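Side-chain contacts in DyP-type peroxidase (Pleurotus ostreatus PC15, PDB 6FSK), which probably oxidises dyes and other substrates with hydrogen peroxide, using a bound heme b: residues Q33-M38 and Q85-T90; H155-G158 and A164-S167; H40-I45 and T476-K481; N96-G101 and G237-F242. The protein carries 1 engineered substitution. All blocks are in the same frame, centred on the assembly; numbering follows the deposited sequence.

Contact 1: residues Q33-M38 and Q85-T90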
# COMPACT_ATOMS: atom_id res chain seq x y z
N GLN A 33 10.41 7.10 30.91
CA GLN A 33 10.22 5.72 31.16
C GLN A 33 10.10 4.92 29.83
O GLN A 33 10.53 3.79 29.75
CB GLN A 33 8.93 5.54 31.89
CG GLN A 33 8.75 4.12 32.36
CD GLN A 33 7.49 3.99 33.20
OE1 GLN A 33 6.55 4.82 33.08
NE2 GLN A 33 7.47 2.98 34.04
N PHE A 34 9.47 5.56 28.86
CA PHE A 34 9.36 4.96 27.53
C PHE A 34 10.73 4.66 26.98
O PHE A 34 11.00 3.54 26.49
CB PHE A 34 8.59 5.87 26.56
CG PHE A 34 8.53 5.32 25.15
CD1 PHE A 34 7.63 4.33 24.85
CD2 PHE A 34 9.40 5.75 24.15
CE1 PHE A 34 7.60 3.77 23.57
CE2 PHE A 34 9.32 5.27 22.87
CZ PHE A 34 8.41 4.27 22.59
N LYS A 35 11.62 5.65 27.10
CA LYS A 35 12.97 5.43 26.54
C LYS A 35 13.71 4.40 27.31
O LYS A 35 14.38 3.58 26.75
CB LYS A 35 13.73 6.73 26.45
CG LYS A 35 13.15 7.76 25.52
CD LYS A 35 14.06 8.96 25.43
CE LYS A 35 13.38 10.03 24.67
NZ LYS A 35 14.29 11.12 24.20
N ALA A 36 13.53 4.30 28.64
CA ALA A 36 14.16 3.22 29.35
C ALA A 36 13.59 1.84 28.91
O ALA A 36 14.31 0.86 28.77
CB ALA A 36 13.98 3.43 30.87
N ASN A 37 12.23 1.74 28.73
CA ASN A 37 11.62 0.53 28.35
C ASN A 37 12.04 0.07 26.89
O ASN A 37 12.20 -1.09 26.57
CB ASN A 37 10.09 0.67 28.40
CG ASN A 37 9.54 0.87 29.78
OD1 ASN A 37 10.22 0.66 30.83
ND2 ASN A 37 8.32 1.28 29.83
N MET A 38 12.27 1.08 26.07
CA MET A 38 12.68 0.87 24.69
C MET A 38 13.96 0.06 24.65
O MET A 38 14.17 -0.79 23.79
CB MET A 38 12.91 2.14 23.95
CG MET A 38 11.64 2.73 23.35
SD MET A 38 10.87 1.77 22.02
CE MET A 38 12.07 1.90 20.67
N GLN A 85 7.77 14.41 18.11
CA GLN A 85 7.66 15.63 18.92
C GLN A 85 7.50 15.30 20.42
O GLN A 85 8.18 15.93 21.32
CB GLN A 85 6.50 16.45 18.47
CG GLN A 85 6.62 17.04 17.04
CD GLN A 85 7.37 18.36 16.93
OE1 GLN A 85 8.57 18.42 16.57
NE2 GLN A 85 6.67 19.44 17.24
N LYS A 86 6.66 14.34 20.76
CA LYS A 86 6.44 14.03 22.18
C LYS A 86 7.74 13.57 22.79
O LYS A 86 8.04 13.87 23.96
CB LYS A 86 5.38 12.92 22.32
CG LYS A 86 5.16 12.38 23.71
CD LYS A 86 4.45 13.43 24.57
CE LYS A 86 4.22 12.87 25.97
NZ LYS A 86 3.47 13.92 26.72
N LEU A 87 8.57 12.85 22.05
CA LEU A 87 9.80 12.30 22.54
C LEU A 87 10.98 13.36 22.55
O LEU A 87 12.06 12.99 22.92
CB LEU A 87 10.21 11.05 21.72
CG LEU A 87 9.31 9.81 21.82
CD1 LEU A 87 9.65 8.73 20.82
CD2 LEU A 87 9.36 9.21 23.21
N GLY A 88 10.75 14.54 22.06
CA GLY A 88 11.79 15.57 21.93
C GLY A 88 12.76 15.34 20.80
O GLY A 88 13.85 15.88 20.81
N ILE A 89 12.36 14.57 19.78
CA ILE A 89 13.18 14.36 18.61
C ILE A 89 12.64 15.31 17.58
O ILE A 89 11.59 15.07 16.94
CB ILE A 89 13.11 12.89 18.16
CG1 ILE A 89 13.63 11.97 19.24
CG2 ILE A 89 13.91 12.66 16.87
CD1 ILE A 89 13.19 10.50 19.13
N THR A 90 13.30 16.43 17.39
CA THR A 90 12.71 17.54 16.64
C THR A 90 13.34 17.81 15.28
O THR A 90 12.91 18.74 14.63
CB THR A 90 12.78 18.84 17.48
OG1 THR A 90 14.15 19.12 17.76
CG2 THR A 90 12.06 18.64 18.79
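The ring of Phe34 meets the CD2 methyl of Leu87 obliquely, while one of its faces carries Met38 CG, from the next turn of the same helix, 3.4 Å above the plane and displaced toward the rim. The contact joins helix 31-41 of the N-terminal ferredoxin-like half of the chain to the end of helix 81-86, where Gly88, with positive phi, closes a Schellman motif. Phe34 CD2 comes within 3.6 Å of Leu87 CD2, and Phe34 CE2 lies 4.0 Å from Leu87 CD1, so both methyls of the fork lie near the CD2 and CE2 atoms of the ring. The two side chains cross at about a right angle. Phe34 reaches this place with CG trans to its backbone nitrogen (chi1 177°), lying over the sheet against Phe26, Val28 and Phe79; Leu87 also rests on Phe79. Next to this apolar pair, Lys35 sends its chain, extended beyond CG, to the chain reversal after helix 81-86. The ammonium group there serves a backbone carbonyl at the helix end. A methionine in place of Lys35 would keep much of the aliphatic length but would probably leave the Leu87 carbonyl without this donor. The bond runs from Lys35 NZ to Leu87 O over 3.2 Å, in the carbonyl plane, with a C=O...N angle of 160°.

Contact 2: residues H155-G158 and A164-S167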
# COMPACT_ATOMS: atom_id res chain seq x y z
N HIS A 155 4.02 -5.96 28.05
CA HIS A 155 4.62 -6.11 29.40
C HIS A 155 5.88 -5.25 29.59
O HIS A 155 6.06 -4.56 30.60
CB HIS A 155 4.90 -7.57 29.70
CG HIS A 155 5.31 -7.80 31.12
ND1 HIS A 155 6.63 -7.97 31.50
CD2 HIS A 155 4.58 -7.86 32.25
CE1 HIS A 155 6.69 -8.17 32.81
NE2 HIS A 155 5.46 -8.08 33.29
N ILE A 156 6.72 -5.20 28.56
CA ILE A 156 7.86 -4.28 28.61
C ILE A 156 7.51 -2.82 28.88
O ILE A 156 8.22 -2.06 29.54
CB ILE A 156 8.69 -4.38 27.28
CG1 ILE A 156 9.33 -5.75 27.20
CG2 ILE A 156 9.69 -3.26 27.17
CD1 ILE A 156 9.93 -6.02 25.82
N PHE A 157 6.40 -2.32 28.31
CA PHE A 157 6.02 -0.96 28.44
C PHE A 157 4.94 -0.76 29.55
O PHE A 157 4.37 0.32 29.69
CB PHE A 157 5.49 -0.39 27.12
CG PHE A 157 6.54 -0.30 26.05
CD1 PHE A 157 7.42 0.76 26.01
CD2 PHE A 157 6.63 -1.33 25.10
CE1 PHE A 157 8.46 0.79 25.02
CE2 PHE A 157 7.59 -1.28 24.11
CZ PHE A 157 8.54 -0.26 24.10
N GLY A 158 4.61 -1.82 30.22
CA GLY A 158 3.71 -1.78 31.40
C GLY A 158 2.29 -1.46 31.02
O GLY A 158 1.54 -0.94 31.83
N ALA A 164 2.54 2.14 33.37
CA ALA A 164 2.66 2.11 31.90
C ALA A 164 3.47 3.29 31.41
O ALA A 164 3.24 4.42 31.83
CB ALA A 164 1.26 2.19 31.30
N SER A 165 4.21 3.06 30.32
CA SER A 165 4.77 4.20 29.63
C SER A 165 4.13 4.53 28.29
O SER A 165 4.44 5.54 27.70
CB SER A 165 6.27 4.00 29.40
OG SER A 165 6.49 2.86 28.61
N ILE A 166 3.22 3.66 27.86
CA ILE A 166 2.40 3.99 26.69
C ILE A 166 0.96 3.61 27.01
O ILE A 166 0.70 2.76 27.89
CB ILE A 166 2.87 3.21 25.44
CG1 ILE A 166 2.64 1.67 25.51
CG2 ILE A 166 4.33 3.55 25.10
CD1 ILE A 166 3.18 0.81 24.40
N SER A 167 0.05 4.08 26.16
CA SER A 167 -1.32 3.61 26.24
C SER A 167 -1.85 3.26 24.88
O SER A 167 -1.39 3.85 23.88
CB SER A 167 -2.05 4.75 26.85
OG SER A 167 -3.25 5.09 26.30
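Phe157 lays its CB and the root of its ring against the CD1 methyl of Ile166, with Phe157 CB and Ile166 CD1 3.8 Å apart; the methyl stands obliquely to the ring. Ile166 holds CG1 in the position between its backbone nitrogen and carbonyl carbon (chi1 67°), which brings the long branch across to the phenylalanine. At the ring edge, near its plane, sits the hydroxyl of Ser165, with OG 3.5 Å from Phe157 CD1. The polar core of the contact is the carbonyl of Phe157. Ser165 N donates to Phe157 O over 2.8 Å in a nearly straight bond (166° at the hydrogen), the donor tilted out of the carbonyl plane by 23°. The Ser165 hydroxyl adds a weak bond to the same oxygen, and Ala164 CA, 3.3 Å from Phe157 O, a CA-H...O contact, so three neighbouring groups gather round one buried acceptor. Next to them, Ala164 CB presses on the Gly158 carbonyl, 3.2 Å from its O. Gly158 has positive phi and ends helix 144-156 in a Schellman motif; a beta carbon placed on it would fall 3.3 Å from Ala164 CA, a tight fit. Beyond the pair, the Phe157 ring meets Phe41 edge-to-face, and Ser165 pairs by its backbone with Thr29, beside the end of strand 20-28. The arrangement belongs to the return of a beta-alpha-beta crossover, in which helix 144-156 leads from strand 134-140 back to edge strand 166-175 of a ferredoxin-like half of the fold.

Contact 3: residues H40-I45 and T476-K481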
# COMPACT_ATOMS: atom_id res chain seq x y z
N HIS A 40 14.78 -2.51 26.36
CA HIS A 40 14.42 -3.85 26.44
C HIS A 40 13.64 -4.34 25.25
O HIS A 40 13.65 -5.51 24.96
CB HIS A 40 13.59 -4.06 27.69
CG HIS A 40 14.41 -3.93 28.92
ND1 HIS A 40 14.41 -2.80 29.70
CD2 HIS A 40 15.38 -4.74 29.41
CE1 HIS A 40 15.29 -2.95 30.68
NE2 HIS A 40 15.90 -4.11 30.51
N PHE A 41 12.93 -3.43 24.58
CA PHE A 41 12.16 -3.75 23.38
C PHE A 41 13.06 -3.98 22.16
O PHE A 41 12.81 -4.90 21.39
CB PHE A 41 11.19 -2.61 23.11
CG PHE A 41 10.32 -2.78 21.84
CD1 PHE A 41 9.77 -3.99 21.49
CD2 PHE A 41 10.12 -1.70 21.07
CE1 PHE A 41 8.96 -4.10 20.37
CE2 PHE A 41 9.29 -1.79 19.95
CZ PHE A 41 8.79 -3.02 19.60
N ILE A 42 14.09 -3.17 21.99
CA ILE A 42 14.84 -3.17 20.75
C ILE A 42 15.38 -4.53 20.31
O ILE A 42 15.30 -4.91 19.15
CB ILE A 42 15.92 -2.04 20.77
CG1 ILE A 42 15.29 -0.68 20.65
CG2 ILE A 42 16.98 -2.26 19.64
CD1 ILE A 42 16.17 0.46 21.14
N PRO A 43 15.90 -5.38 21.22
CA PRO A 43 16.38 -6.70 20.82
C PRO A 43 15.35 -7.66 20.27
O PRO A 43 15.74 -8.66 19.68
CB PRO A 43 17.02 -7.27 22.11
CG PRO A 43 17.27 -6.13 22.90
CD PRO A 43 16.24 -5.09 22.62
N HIS A 44 14.04 -7.37 20.46
CA HIS A 44 12.96 -8.12 19.85
C HIS A 44 12.65 -7.74 18.38
O HIS A 44 11.94 -8.52 17.72
CB HIS A 44 11.68 -7.83 20.61
CG HIS A 44 11.58 -8.54 21.91
ND1 HIS A 44 12.05 -8.02 23.10
CD2 HIS A 44 11.07 -9.75 22.20
CE1 HIS A 44 11.86 -8.90 24.07
NE2 HIS A 44 11.24 -9.95 23.56
N ILE A 45 13.18 -6.64 17.89
CA ILE A 45 12.76 -6.12 16.54
C ILE A 45 13.36 -6.96 15.43
O ILE A 45 14.56 -7.28 15.49
CB ILE A 45 13.12 -4.66 16.40
CG1 ILE A 45 12.33 -3.86 17.40
CG2 ILE A 45 12.86 -4.11 14.98
CD1 ILE A 45 12.73 -2.43 17.53
N THR A 476 20.15 1.19 14.97
CA THR A 476 20.99 2.13 15.73
C THR A 476 20.28 3.46 16.05
O THR A 476 20.56 4.06 17.07
CB THR A 476 22.33 2.40 15.08
OG1 THR A 476 22.09 2.87 13.79
CG2 THR A 476 23.16 1.18 15.01
N ALA A 477 19.33 3.94 15.22
CA ALA A 477 18.53 5.09 15.56
C ALA A 477 17.71 4.82 16.82
O ALA A 477 17.66 5.69 17.71
CB ALA A 477 17.61 5.53 14.44
N LEU A 478 17.07 3.67 16.88
CA LEU A 478 16.29 3.33 18.07
C LEU A 478 17.19 3.32 19.34
O LEU A 478 16.77 3.80 20.40
CB LEU A 478 15.55 2.04 17.91
CG LEU A 478 14.53 1.94 16.78
CD1 LEU A 478 14.03 0.53 16.54
CD2 LEU A 478 13.37 2.82 17.08
N LYS A 479 18.37 2.75 19.22
CA LYS A 479 19.26 2.63 20.38
C LYS A 479 19.76 3.98 20.84
O LYS A 479 19.86 4.21 22.06
CB LYS A 479 20.41 1.69 20.09
CG LYS A 479 20.09 0.21 20.00
CD LYS A 479 21.37 -0.56 19.70
CE LYS A 479 21.24 -1.93 19.15
NZ LYS A 479 20.80 -2.91 20.13
N THR A 480 20.00 4.89 19.92
CA THR A 480 20.60 6.17 20.26
C THR A 480 19.66 7.32 20.49
O THR A 480 19.97 8.31 21.24
CB THR A 480 21.63 6.59 19.17
OG1 THR A 480 20.99 6.73 17.89
CG2 THR A 480 22.68 5.58 19.07
N LYS A 481 18.50 7.33 19.83
CA LYS A 481 17.58 8.44 19.94
C LYS A 481 16.28 8.11 20.68
O LYS A 481 15.63 9.03 21.17
CB LYS A 481 17.20 9.01 18.58
CG LYS A 481 18.37 9.45 17.73
CD LYS A 481 19.10 10.68 18.27
CE LYS A 481 18.21 11.92 18.21
NZ LYS A 481 18.98 13.17 18.48
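This is apolar packing of residues 40-45, where helix 31-41 runs into a 3-10 turn, against helix 475-481 near the C-terminus. Ile42 uses both branches of its side chain. Its CD1 lies over the backbone of the opposing helix, 3.5 Å from Leu478 O and 3.6 Å from Leu478 CB, whereas CG2 turns to Lys479 and lies 4.0 Å from Lys479 CG. Beyond CG the lysine chain runs extended until its last torsion (chi4 -73°), whose bend brings NZ to 3.9 Å from Ile42 CG2, at the exposed border of an otherwise buried contact. In the fold, helix 475-481 follows strand 462-472 of the C-terminal ferredoxin-like half, so the contact ties that half to a helix packed on the N-terminal one. One turn on from Ile42, Ile45 meets Leu478 tip to tip; Ile45 CD1 and Leu478 CD1 stand 3.4 Å apart, closer than usual for two methyls. Behind this pair Ile45 CG1 lies over one face of the Phe41 ring. Inside helix 475-481, Thr476 O takes two bonds from opposite faces of its carbonyl plane, one from Thr480 N and one, of 2.8 Å, from Thr480 OG1.

Contact 4: residues N96-G101 and G237-F242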
# COMPACT_ATOMS: atom_id res chain seq x y z
N ASN A 96 6.66 16.69 3.94
CA ASN A 96 5.57 17.57 4.30
C ASN A 96 4.35 16.75 4.76
O ASN A 96 3.71 17.09 5.73
CB ASN A 96 5.15 18.39 3.12
CG ASN A 96 6.20 19.34 2.64
OD1 ASN A 96 6.41 19.49 1.40
ND2 ASN A 96 6.89 19.94 3.58
N ALA A 97 4.03 15.68 4.06
CA ALA A 97 2.87 14.82 4.43
C ALA A 97 3.04 14.24 5.80
O ALA A 97 2.16 14.30 6.65
CB ALA A 97 2.70 13.74 3.37
N PHE A 98 4.23 13.64 6.07
CA PHE A 98 4.53 13.06 7.36
C PHE A 98 4.37 14.12 8.49
O PHE A 98 3.83 13.88 9.53
CB PHE A 98 5.98 12.56 7.35
CG PHE A 98 6.49 12.08 8.68
CD1 PHE A 98 6.11 10.87 9.18
CD2 PHE A 98 7.36 12.84 9.45
CE1 PHE A 98 6.57 10.35 10.36
CE2 PHE A 98 7.82 12.35 10.67
CZ PHE A 98 7.43 11.15 11.13
N THR A 99 4.93 15.30 8.24
CA THR A 99 4.96 16.36 9.25
C THR A 99 3.54 16.92 9.54
O THR A 99 3.18 17.15 10.69
CB THR A 99 5.94 17.40 8.78
OG1 THR A 99 7.25 16.79 8.77
CG2 THR A 99 5.91 18.58 9.73
N THR A 100 2.76 17.05 8.49
CA THR A 100 1.37 17.48 8.58
C THR A 100 0.54 16.45 9.34
O THR A 100 -0.36 16.77 10.12
CB THR A 100 0.86 17.71 7.16
OG1 THR A 100 1.49 18.91 6.62
CG2 THR A 100 -0.60 17.93 7.09
N GLY A 101 0.83 15.17 9.12
CA GLY A 101 0.03 14.04 9.62
C GLY A 101 -1.14 13.75 8.73
O GLY A 101 -1.59 14.58 8.01
N GLY A 237 16.11 4.36 7.89
CA GLY A 237 14.65 4.36 8.21
C GLY A 237 13.85 4.51 6.90
O GLY A 237 14.38 4.85 5.81
N SER A 238 12.56 4.25 7.01
CA SER A 238 11.67 4.41 5.85
C SER A 238 10.32 4.94 6.38
O SER A 238 9.96 4.67 7.52
CB SER A 238 11.51 3.08 5.17
OG SER A 238 10.75 3.20 3.95
N PHE A 239 9.58 5.61 5.54
CA PHE A 239 8.24 6.13 5.84
C PHE A 239 7.23 5.05 5.56
O PHE A 239 7.13 4.50 4.46
CB PHE A 239 7.90 7.38 5.07
CG PHE A 239 8.72 8.59 5.41
CD1 PHE A 239 8.36 9.38 6.45
CD2 PHE A 239 9.89 8.91 4.73
CE1 PHE A 239 9.08 10.46 6.82
CE2 PHE A 239 10.66 9.98 5.13
CZ PHE A 239 10.21 10.80 6.14
N LEU A 240 6.47 4.74 6.61
CA LEU A 240 5.39 3.76 6.62
C LEU A 240 4.08 4.54 6.51
O LEU A 240 3.69 5.24 7.49
CB LEU A 240 5.41 2.99 7.94
CG LEU A 240 4.56 1.75 8.07
CD1 LEU A 240 4.90 0.94 9.30
CD2 LEU A 240 3.07 2.05 8.04
N THR A 241 3.36 4.39 5.42
CA THR A 241 1.97 4.90 5.29
C THR A 241 1.02 3.78 5.64
O THR A 241 1.07 2.72 5.04
CB THR A 241 1.72 5.41 3.86
OG1 THR A 241 2.51 6.58 3.63
CG2 THR A 241 0.22 5.78 3.73
N PHE A 242 0.10 4.05 6.61
CA PHE A 242 -0.99 3.14 6.96
C PHE A 242 -2.32 3.71 6.55
O PHE A 242 -2.57 4.88 6.84
CB PHE A 242 -1.03 2.86 8.45
CG PHE A 242 -2.22 2.07 8.88
CD1 PHE A 242 -2.38 0.74 8.53
CD2 PHE A 242 -3.20 2.67 9.64
CE1 PHE A 242 -3.50 0.02 9.00
CE2 PHE A 242 -4.32 1.94 10.03
CZ PHE A 242 -4.48 0.69 9.64
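Phe98 and Phe239 form a T-shaped pair in which the edge of Phe239 is directed at a face of Phe98. It packs the short helix 96-100 onto strand 238-247, a strand of the C-terminal ferredoxin-like half of the chain, whereas the helix comes from the N-terminal part. The ring centroids lie 5.2 Å apart and the planes are inclined at 69°, somewhat short of perpendicular. Different first torsions bring the rings together. In Phe98, CG lies opposite the backbone nitrogen (chi1 173°), which carries the ring out from the helix toward the sheet; in Phe239, CG is instead trans to the carbonyl carbon (chi1 -66°), and this torsion together with the turn of the ring about CB-CG presents its CD1-CE1 side to Phe98. The contact is displaced toward the rim of Phe98, at its attachment to the chain: Phe239 CE1 is 3.6 Å from Phe98 CG and 3.8 Å from Phe98 CB. Around the pair, Phe471 of strand 462-472 meets Phe239 edge-to-face and also touches Phe98, while His81 and Leu84 of helix 81-86 flank Phe98. With a serine in place of Phe98, the Phe239 edge would probably lose the aromatic face it packs on, opening a gap between helix and sheet. At the edge of the Phe239 ring, in its plane, lies Phe98 CD1, 3.8 Å from Phe239 CD1.

Contacts 1, 2 and 3 form one continuous cluster around helix 31-41, the first two with centres 13 Å apart and contacts 1 and 3 with centres 12 Å apart. Phe157 joins them: Phe157 CE1 lies 3.4 Å from Phe34 CE1, where the two rings meet. On its other contact, Phe157 CZ lies 3.7 Å from Phe41 CB. Met38 CE of contact 1 also reaches Leu478 CD2 of contact 3, at 3.9 Å. Contact 4 stands apart, its nearest atoms about 7 Å from contacts 1 and 3, on the way to the heme site: the side chain of Phe239 is about 13 Å from the heme and about 11 Å from that of heme-binding Phe382. Contacts 1, 2 and 3 lie away from the heme site.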